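PDB 6SDU: type III effector NopAA from Sinorhizobium fredii USDA 257, which hydrolyses xyloglucan, a plant cell-wall polysaccharide, through a glycoside hydrolase family 12 domain that a symbiotic bacterium produces as a type III effector. Local coordinates for residues G33-W41 and I70-N79; I87-V98 and T184-K192. One frame throughout, in Å; residues are numbered along the deposited sequence.

Contact 1: G33-W41 and I70-N79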
loop_
_atom_site.group_PDB
_atom_site.type_symbol
_atom_site.label_atom_id
_atom_site.label_comp_id
_atom_site.label_asym_id
_atom_site.label_seq_id
_atom_site.Cartn_x
_atom_site.Cartn_y
_atom_site.Cartn_z
ATOM N N GLY A 33 17.644 0.310 8.051
ATOM C CA GLY A 33 16.861 1.194 7.205
ATOM C C GLY A 33 15.441 0.749 6.918
ATOM O O GLY A 33 14.684 1.512 6.301
ATOM N N TYR A 34 15.073 -0.479 7.267
ATOM C CA TYR A 34 13.704 -0.929 7.098
ATOM C C TYR A 34 13.038 -0.891 8.463
ATOM O O TYR A 34 13.675 -1.180 9.482
ATOM C CB TYR A 34 13.645 -2.345 6.513
ATOM C CG TYR A 34 14.093 -2.477 5.067
ATOM C CD1 TYR A 34 15.450 -2.542 4.731
ATOM C CD2 TYR A 34 13.160 -2.570 4.032
ATOM C CE1 TYR A 34 15.860 -2.679 3.405
ATOM C CE2 TYR A 34 13.564 -2.708 2.706
ATOM C CZ TYR A 34 14.914 -2.758 2.396
ATOM O OH TYR A 34 15.310 -2.885 1.080
ATOM N N SER A 35 11.767 -0.517 8.494
ATOM C CA SER A 35 10.996 -0.615 9.723
ATOM C C SER A 35 9.689 -1.338 9.440
ATOM O O SER A 35 9.189 -1.345 8.307
ATOM C CB SER A 35 10.754 0.761 10.370
ATOM O OG SER A 35 9.954 1.589 9.555
ATOM N N TRP A 36 9.177 -2.007 10.469
ATOM C CA TRP A 36 7.926 -2.757 10.392
ATOM C C TRP A 36 6.975 -2.233 11.457
ATOM O O TRP A 36 7.389 -2.022 12.602
ATOM C CB TRP A 36 8.174 -4.254 10.576
ATOM C CG TRP A 36 8.984 -4.892 9.452
ATOM C CD1 TRP A 36 8.495 -5.579 8.363
ATOM C CD2 TRP A 36 10.414 -4.914 9.327
ATOM N NE1 TRP A 36 9.538 -6.010 7.568
ATOM C CE2 TRP A 36 10.723 -5.626 8.138
ATOM C CE3 TRP A 36 11.467 -4.407 10.104
ATOM C CZ2 TRP A 36 12.040 -5.826 7.701
ATOM C CZ3 TRP A 36 12.771 -4.617 9.680
ATOM C CH2 TRP A 36 13.047 -5.316 8.481
ATOM N N ASN A 37 5.706 -2.022 11.084
ATOM C CA ASN A 37 4.710 -1.413 11.965
ATOM C C ASN A 37 3.418 -2.223 11.977
ATOM O O ASN A 37 2.794 -2.417 10.931
ATOM C CB ASN A 37 4.436 0.022 11.518
ATOM C CG ASN A 37 5.697 0.856 11.494
ATOM O OD1 ASN A 37 6.056 1.464 12.506
ATOM N ND2 ASN A 37 6.401 0.869 10.348
ATOM N N ASN A 38 3.024 -2.683 13.171
ATOM C CA ASN A 38 1.777 -3.433 13.408
ATOM C C ASN A 38 0.598 -2.482 13.629
ATOM O O ASN A 38 -0.022 -2.464 14.693
ATOM C CB ASN A 38 1.945 -4.365 14.602
ATOM C CG ASN A 38 0.938 -5.488 14.599
ATOM O OD1 ASN A 38 0.506 -5.924 13.540
ATOM N ND2 ASN A 38 0.540 -5.946 15.781
ATOM N N ASP A 39 0.270 -1.704 12.599
ATOM C CA ASP A 39 -0.740 -0.649 12.736
ATOM C C ASP A 39 -2.158 -1.213 12.715
ATOM O O ASP A 39 -2.578 -1.776 11.696
ATOM C CB ASP A 39 -0.578 0.390 11.634
ATOM C CG ASP A 39 0.654 1.226 11.809
ATOM O OD1 ASP A 39 1.495 0.875 12.676
ATOM O OD2 ASP A 39 0.763 2.253 11.093
ATOM N N VAL A 40 -2.862 -1.109 13.859
ATOM C CA VAL A 40 -4.256 -1.527 14.034
ATOM C C VAL A 40 -4.942 -0.506 14.930
ATOM O O VAL A 40 -4.448 -0.220 16.029
ATOM C CB VAL A 40 -4.421 -2.918 14.681
ATOM C CG1 VAL A 40 -5.818 -3.451 14.415
ATOM C CG2 VAL A 40 -3.381 -3.870 14.215
ATOM N N TRP A 41 -6.050 0.069 14.459
ATOM C CA TRP A 41 -6.765 1.103 15.209
ATOM C C TRP A 41 -8.274 0.863 15.248
ATOM O O TRP A 41 -8.757 -0.161 14.748
ATOM C CB TRP A 41 -6.486 2.463 14.592
ATOM C CG TRP A 41 -6.904 2.482 13.174
ATOM C CD1 TRP A 41 -8.150 2.757 12.693
ATOM C CD2 TRP A 41 -6.094 2.162 12.041
ATOM N NE1 TRP A 41 -8.155 2.663 11.323
ATOM C CE2 TRP A 41 -6.905 2.304 10.895
ATOM C CE3 TRP A 41 -4.757 1.797 11.881
ATOM C CZ2 TRP A 41 -6.427 2.086 9.603
ATOM C CZ3 TRP A 41 -4.284 1.575 10.589
ATOM C CH2 TRP A 41 -5.122 1.709 9.472
ATOM N N ILE A 70 -11.522 0.347 7.058
ATOM C CA ILE A 70 -10.197 -0.252 7.207
ATOM C C ILE A 70 -9.832 -0.336 8.685
ATOM O O ILE A 70 -9.948 0.650 9.425
ATOM C CB ILE A 70 -9.170 0.564 6.402
ATOM C CG1 ILE A 70 -9.446 0.377 4.920
ATOM C CG2 ILE A 70 -7.736 0.134 6.661
ATOM C CD1 ILE A 70 -8.689 1.315 4.128
ATOM N N LYS A 71 -9.402 -1.522 9.134
ATOM C CA LYS A 71 -9.038 -1.714 10.535
ATOM C C LYS A 71 -7.546 -1.604 10.785
ATOM O O LYS A 71 -7.146 -1.196 11.879
ATOM C CB LYS A 71 -9.497 -3.089 11.068
ATOM C CG LYS A 71 -10.898 -3.507 10.679
ATOM C CD LYS A 71 -11.910 -2.505 11.168
ATOM C CE LYS A 71 -13.311 -3.056 10.980
ATOM N NZ LYS A 71 -13.635 -3.457 9.565
ATOM N N SER A 72 -6.711 -1.958 9.806
ATOM C CA SER A 72 -5.292 -2.069 10.067
ATOM C C SER A 72 -4.500 -1.903 8.778
ATOM O O SER A 72 -5.018 -2.086 7.670
ATOM C CB SER A 72 -4.998 -3.423 10.711
ATOM O OG SER A 72 -5.265 -4.469 9.780
ATOM N N TYR A 73 -3.237 -1.522 8.935
ATOM C CA TYR A 73 -2.280 -1.488 7.830
ATOM C C TYR A 73 -0.929 -1.959 8.341
ATOM O O TYR A 73 -0.011 -1.152 8.542
ATOM C CB TYR A 73 -2.180 -0.091 7.210
ATOM C CG TYR A 73 -1.265 0.005 5.972
ATOM C CD1 TYR A 73 -1.443 -0.830 4.867
ATOM C CD2 TYR A 73 -0.237 0.949 5.911
ATOM C CE1 TYR A 73 -0.618 -0.735 3.738
ATOM C CE2 TYR A 73 0.599 1.058 4.789
ATOM C CZ TYR A 73 0.410 0.217 3.709
ATOM O OH TYR A 73 1.253 0.321 2.605
ATOM N N PRO A 74 -0.782 -3.263 8.604
ATOM C CA PRO A 74 0.560 -3.805 8.877
ATOM C C PRO A 74 1.470 -3.555 7.682
ATOM O O PRO A 74 1.105 -3.833 6.532
ATOM C CB PRO A 74 0.313 -5.305 9.070
ATOM C CG PRO A 74 -1.004 -5.572 8.411
ATOM C CD PRO A 74 -1.812 -4.314 8.627
ATOM N N HIS A 75 2.656 -3.014 7.938
ATOM C CA HIS A 75 3.459 -2.660 6.777
ATOM C C HIS A 75 4.924 -2.579 7.139
ATOM O O HIS A 75 5.299 -2.443 8.303
ATOM C CB HIS A 75 3.008 -1.343 6.165
ATOM C CG HIS A 75 3.293 -0.155 7.029
ATOM N ND1 HIS A 75 2.447 0.242 8.042
ATOM C CD2 HIS A 75 4.311 0.736 7.016
ATOM C CE1 HIS A 75 2.933 1.326 8.619
ATOM N NE2 HIS A 75 4.071 1.637 8.026
ATOM N N VAL A 76 5.737 -2.657 6.096
ATOM C CA VAL A 76 7.165 -2.407 6.125
ATOM C C VAL A 76 7.367 -1.031 5.493
ATOM O O VAL A 76 6.581 -0.623 4.634
ATOM C CB VAL A 76 7.905 -3.526 5.362
ATOM C CG1 VAL A 76 7.399 -3.601 3.912
ATOM C CG2 VAL A 76 9.440 -3.355 5.398
ATOM N N ALA A 77 8.346 -0.271 5.977
ATOM C CA ALA A 77 8.589 1.079 5.477
ATOM C C ALA A 77 10.077 1.318 5.250
ATOM O O ALA A 77 10.922 0.819 6.000
ATOM C CB ALA A 77 8.031 2.157 6.447
ATOM N N PHE A 78 10.383 2.140 4.238
ATOM C CA PHE A 78 11.749 2.496 3.863
ATOM C C PHE A 78 11.832 3.992 3.558
ATOM O O PHE A 78 11.134 4.493 2.669
ATOM C CB PHE A 78 12.190 1.671 2.640
ATOM C CG PHE A 78 13.673 1.790 2.293
ATOM C CD1 PHE A 78 14.126 2.753 1.393
ATOM C CD2 PHE A 78 14.606 0.908 2.838
ATOM C CE1 PHE A 78 15.484 2.845 1.058
ATOM C CE2 PHE A 78 15.958 0.994 2.509
ATOM C CZ PHE A 78 16.397 1.968 1.616
ATOM N N ASN A 79 12.729 4.691 4.245
ATOM C CA ASN A 79 12.862 6.137 4.088
ATOM C C ASN A 79 13.746 6.515 2.898
ATOM O O ASN A 79 14.792 5.898 2.661
ATOM C CB ASN A 79 13.438 6.745 5.361
ATOM C CG ASN A 79 12.694 7.973 5.788
ATOM O OD1 ASN A 79 12.804 9.027 5.154
ATOM N ND2 ASN A 79 11.921 7.856 6.871
#

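Contact 2: I87-V98 and T184-K192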
loop_
_atom_site.group_PDB
_atom_site.type_symbol
_atom_site.label_atom_id
_atom_site.label_comp_id
_atom_site.label_asym_id
_atom_site.label_seq_id
_atom_site.Cartn_x
_atom_site.Cartn_y
_atom_site.Cartn_z
ATOM N N ILE A 87 16.615 12.079 -7.821
ATOM C CA ILE A 87 16.568 10.623 -7.811
ATOM C C ILE A 87 16.915 10.086 -9.194
ATOM O O ILE A 87 16.310 10.478 -10.201
ATOM C CB ILE A 87 15.185 10.121 -7.358
ATOM C CG1 ILE A 87 14.972 10.415 -5.875
ATOM C CG2 ILE A 87 15.034 8.620 -7.617
ATOM C CD1 ILE A 87 13.510 10.513 -5.461
ATOM N N ASN A 88 17.856 9.147 -9.235
ATOM C CA ASN A 88 18.239 8.448 -10.455
ATOM C C ASN A 88 17.535 7.106 -10.598
ATOM O O ASN A 88 17.157 6.720 -11.713
ATOM C CB ASN A 88 19.759 8.218 -10.481
ATOM C CG ASN A 88 20.561 9.495 -10.208
ATOM O OD1 ASN A 88 20.522 10.453 -10.987
ATOM N ND2 ASN A 88 21.287 9.510 -9.088
ATOM N N THR A 89 17.353 6.387 -9.490
ATOM C CA THR A 89 16.652 5.108 -9.492
ATOM C C THR A 89 15.825 4.980 -8.221
ATOM O O THR A 89 16.357 5.131 -7.119
ATOM C CB THR A 89 17.652 3.946 -9.573
ATOM O OG1 THR A 89 18.255 3.911 -10.873
ATOM C CG2 THR A 89 16.970 2.627 -9.289
ATOM N N LEU A 90 14.539 4.670 -8.371
ATOM C CA LEU A 90 13.680 4.345 -7.228
ATOM C C LEU A 90 12.723 3.247 -7.681
ATOM O O LEU A 90 11.694 3.513 -8.313
ATOM C CB LEU A 90 12.927 5.558 -6.693
ATOM C CG LEU A 90 12.097 5.285 -5.425
ATOM C CD1 LEU A 90 12.935 4.645 -4.314
ATOM C CD2 LEU A 90 11.458 6.555 -4.913
ATOM N N SER A 91 13.069 2.016 -7.354
ATOM C CA SER A 91 12.276 0.862 -7.734
ATOM C C SER A 91 12.105 -0.055 -6.532
ATOM O O SER A 91 12.803 0.066 -5.518
ATOM C CB SER A 91 12.932 0.101 -8.877
ATOM O OG SER A 91 14.163 -0.431 -8.431
ATOM N N SER A 92 11.145 -0.962 -6.639
ATOM C CA SER A 92 10.867 -1.889 -5.555
ATOM C C SER A 92 10.438 -3.237 -6.119
ATOM O O SER A 92 9.794 -3.304 -7.173
ATOM C CB SER A 92 9.781 -1.311 -4.634
ATOM O OG SER A 92 9.713 -2.020 -3.419
ATOM N N SER A 93 10.830 -4.313 -5.427
ATOM C CA SER A 93 10.430 -5.675 -5.776
ATOM C C SER A 93 9.597 -6.286 -4.659
ATOM O O SER A 93 9.939 -6.140 -3.485
ATOM C CB SER A 93 11.646 -6.562 -6.023
ATOM O OG SER A 93 12.306 -6.157 -7.204
ATOM N N PHE A 94 8.523 -7.001 -5.022
ATOM C CA PHE A 94 7.645 -7.666 -4.059
ATOM C C PHE A 94 7.349 -9.094 -4.507
ATOM O O PHE A 94 7.293 -9.384 -5.703
ATOM C CB PHE A 94 6.321 -6.896 -3.870
ATOM C CG PHE A 94 5.469 -6.812 -5.124
ATOM C CD1 PHE A 94 5.751 -5.872 -6.109
ATOM C CD2 PHE A 94 4.367 -7.649 -5.297
ATOM C CE1 PHE A 94 4.984 -5.782 -7.264
ATOM C CE2 PHE A 94 3.580 -7.564 -6.450
ATOM C CZ PHE A 94 3.901 -6.622 -7.439
ATOM N N ASN A 95 7.240 -9.996 -3.539
ATOM C CA ASN A 95 6.800 -11.367 -3.772
ATOM C C ASN A 95 5.941 -11.779 -2.580
ATOM O O ASN A 95 6.422 -11.761 -1.446
ATOM C CB ASN A 95 8.008 -12.294 -3.939
ATOM C CG ASN A 95 7.612 -13.720 -4.227
ATOM O OD1 ASN A 95 6.637 -13.976 -4.928
ATOM N ND2 ASN A 95 8.355 -14.664 -3.658
ATOM N N GLN A 96 4.687 -12.173 -2.816
ATOM C CA GLN A 96 3.792 -12.396 -1.684
ATOM C C GLN A 96 2.893 -13.619 -1.883
ATOM O O GLN A 96 2.710 -14.119 -2.994
ATOM C CB GLN A 96 2.927 -11.160 -1.427
ATOM C CG GLN A 96 1.864 -10.929 -2.519
ATOM C CD GLN A 96 1.685 -9.472 -2.855
ATOM O OE1 GLN A 96 2.430 -8.618 -2.372
ATOM N NE2 GLN A 96 0.678 -9.173 -3.679
ATOM N N GLU A 97 2.351 -14.106 -0.764
ATOM C CA GLU A 97 1.334 -15.149 -0.750
ATOM C C GLU A 97 0.132 -14.609 0.026
ATOM O O GLU A 97 0.277 -14.196 1.177
ATOM C CB GLU A 97 1.869 -16.423 -0.099
ATOM C CG GLU A 97 3.043 -17.098 -0.817
ATOM C CD GLU A 97 3.737 -18.160 0.063
ATOM O OE1 GLU A 97 3.698 -18.033 1.305
ATOM O OE2 GLU A 97 4.317 -19.128 -0.484
ATOM N N VAL A 98 -1.038 -14.626 -0.594
ATOM C CA VAL A 98 -2.219 -13.941 -0.069
ATOM C C VAL A 98 -3.326 -14.967 0.087
ATOM O O VAL A 98 -3.304 -16.032 -0.558
ATOM C CB VAL A 98 -2.661 -12.778 -0.993
ATOM C CG1 VAL A 98 -1.573 -11.712 -1.121
ATOM C CG2 VAL A 98 -3.030 -13.314 -2.360
ATOM N N THR A 184 -1.418 -9.175 -9.411
ATOM C CA THR A 184 -0.236 -10.036 -9.388
ATOM C C THR A 184 0.253 -10.183 -7.951
ATOM O O THR A 184 -0.036 -9.339 -7.085
ATOM C CB THR A 184 0.875 -9.467 -10.294
ATOM O OG1 THR A 184 1.883 -10.466 -10.540
ATOM C CG2 THR A 184 1.508 -8.225 -9.640
ATOM N N ASN A 185 0.985 -11.282 -7.695
ATOM C CA ASN A 185 1.614 -11.515 -6.395
ATOM C C ASN A 185 3.133 -11.421 -6.427
ATOM O O ASN A 185 3.780 -11.704 -5.408
ATOM C CB ASN A 185 1.197 -12.871 -5.807
ATOM C CG ASN A 185 -0.219 -12.845 -5.252
ATOM O OD1 ASN A 185 -0.621 -11.869 -4.611
ATOM N ND2 ASN A 185 -0.988 -13.909 -5.496
ATOM N N SER A 186 3.724 -11.105 -7.571
ATOM C CA SER A 186 5.153 -10.832 -7.638
ATOM C C SER A 186 5.392 -9.883 -8.803
ATOM O O SER A 186 4.719 -9.971 -9.835
ATOM C CB SER A 186 5.983 -12.114 -7.791
ATOM O OG SER A 186 5.856 -12.637 -9.098
ATOM N N GLY A 187 6.365 -8.997 -8.647
ATOM C CA GLY A 187 6.631 -8.017 -9.678
ATOM C C GLY A 187 7.623 -6.980 -9.193
ATOM O O GLY A 187 8.167 -7.079 -8.097
ATOM N N THR A 188 7.844 -5.979 -10.044
ATOM C CA THR A 188 8.759 -4.875 -9.769
ATOM C C THR A 188 8.112 -3.583 -10.238
ATOM O O THR A 188 7.574 -3.534 -11.347
ATOM C CB THR A 188 10.099 -5.080 -10.489
ATOM O OG1 THR A 188 10.726 -6.285 -10.019
ATOM C CG2 THR A 188 11.032 -3.901 -10.255
ATOM N N VAL A 189 8.157 -2.547 -9.407
ATOM C CA VAL A 189 7.568 -1.255 -9.757
ATOM C C VAL A 189 8.663 -0.207 -9.864
ATOM O O VAL A 189 9.560 -0.133 -9.016
ATOM C CB VAL A 189 6.512 -0.803 -8.727
ATOM C CG1 VAL A 189 5.224 -1.591 -8.890
ATOM C CG2 VAL A 189 7.060 -0.961 -7.335
ATOM N N ASP A 190 8.557 0.633 -10.889
ATOM C CA ASP A 190 9.454 1.767 -11.087
ATOM C C ASP A 190 8.722 2.962 -10.489
ATOM O O ASP A 190 7.897 3.606 -11.141
ATOM C CB ASP A 190 9.794 1.939 -12.562
ATOM C CG ASP A 190 10.671 3.162 -12.835
ATOM O OD1 ASP A 190 11.077 3.854 -11.866
ATOM O OD2 ASP A 190 10.927 3.445 -14.032
ATOM N N ILE A 191 8.994 3.215 -9.206
ATOM C CA ILE A 191 8.302 4.281 -8.491
ATOM C C ILE A 191 8.707 5.643 -9.041
ATOM O O ILE A 191 7.867 6.542 -9.201
ATOM C CB ILE A 191 8.550 4.145 -6.973
ATOM C CG1 ILE A 191 8.048 2.772 -6.497
ATOM C CG2 ILE A 191 7.853 5.268 -6.191
ATOM C CD1 ILE A 191 8.364 2.426 -5.053
ATOM N N LYS A 192 9.981 5.804 -9.405
ATOM C CA LYS A 192 10.440 7.088 -9.937
ATOM C C LYS A 192 9.588 7.524 -11.122
ATOM O O LYS A 192 9.034 8.629 -11.125
ATOM C CB LYS A 192 11.908 6.973 -10.347
ATOM C CG LYS A 192 12.519 8.236 -10.928
ATOM C CD LYS A 192 13.759 7.868 -11.724
ATOM C CE LYS A 192 14.223 9.003 -12.622
ATOM N NZ LYS A 192 15.552 8.716 -13.228
HETATM O O HOH W 1 13.735 3.751 -10.829
#

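Contact 1: G33-W41 and I70-N79
Tyr34 and Phe78 pair edge-to-face: Phe78 presents the edge bearing CD2 to the middle of the tyrosine ring, the centroids 4.9 Å apart and the planes at 56°. On the same face of the sheet, the Val76 CG2 methyl lies over the five-membered ring of Trp36, 3.8 Å from its centroid, and also touches the edge of Tyr34. Val234, Trp232 and Val52 of the facing sheet close over this apolar group of four. The opposite face carries Ser35, Asn37, Asp39 and His75. His75 CG sits between its backbone N and carbonyl carbon (chi1 69°), which lets ND1 reach back to its own strand and donate an almost straight bond to Tyr73 O (2.9 Å, 172°), fixing the rotation of the imidazole. Its CE1 edge then meets Asp39 OD2 in the ring plane at 3.4 Å, the carboxylate standing nearly upright to the ring. Farther along, Trp41 lies flat over the opposite backbone, with Lys71 O 3.5 Å from CD2 and Ser72 CA against the six-membered ring; its CZ2 meets Ile70 CG2, from a residue of the glucose pocket. Antiparallel bonds such as Asn37 N to His75 O (2.8 Å) join the strands, neighbours in the larger sheet of the family 12 beta-jelly-roll sandwich.

Contact 2: I87-V98 and T184-K192
Ile87 CG2 lies against Lys192 CG, whose extended side chain runs on to give NZ to Asn88 O at 3.0 Å, from above the carbonyl plane. Leu90 O receives Lys192 N on a lone pair (3.1 Å) and a weak, bent bond from Ile191 N, so the first turn of helix 191-200 is tied to the strand. A water accepts from Leu90 N and donates to OD1 of Asp190, the helix N-cap, whose OD2 also bonds Ser193. Ser92 exchanges backbone bonds with Val189, and its CB packs on Val189 CG2, while its hydroxyl is bound by Ser233 and Tyr108. On the other face Ser93 OG and Thr188 OG1 share a hydrogen bond of 3.2 Å. Phe94, with CG between its own N and carbonyl carbon (chi1 63°), swings across the neighbouring strand: Gly187, having no side chain, lets the ring come down onto the backbone, its N 3.6 Å above the ring centre, and Thr184 CG2 meets CZ at the ring edge, in its plane, 3.6 Å away. At Gln96, NE2 donates in its amide plane to a lone pair of Asn185 OD1 (3.1 Å, 161°), the two amides turned 65° apart; Tyr214 holds Gln96 OE1 and Asn124 also bonds Asn185 OD1. Polar groups thus fix both ends of this edge-strand pairing, while the Phe94 ring covers the backbone about Gly187, next to the Gln96-Asn185 end.

From the N terminus, the chain runs through strand 34-40, passes into the facing sheet as the hairpin 48-54 and 57-62, and returns as strand 72-83, closing contact 1 over 28 intervening residues. It then crosses to the smaller sheet as strand 90-97, where contact 2 opens. Contact 2 closes a longer loop of 85 residues, containing strands from 103-112 to 174-180, when strand 186-190 and helix 191-200 arrive. The two contacts are therefore in series, neither nested nor crossing. Their centres lie about 17 Å apart and their nearest atoms about 6 Å, without touching: contact 1 joins strands of the larger sheet, contact 2 an outermost pair of the smaller.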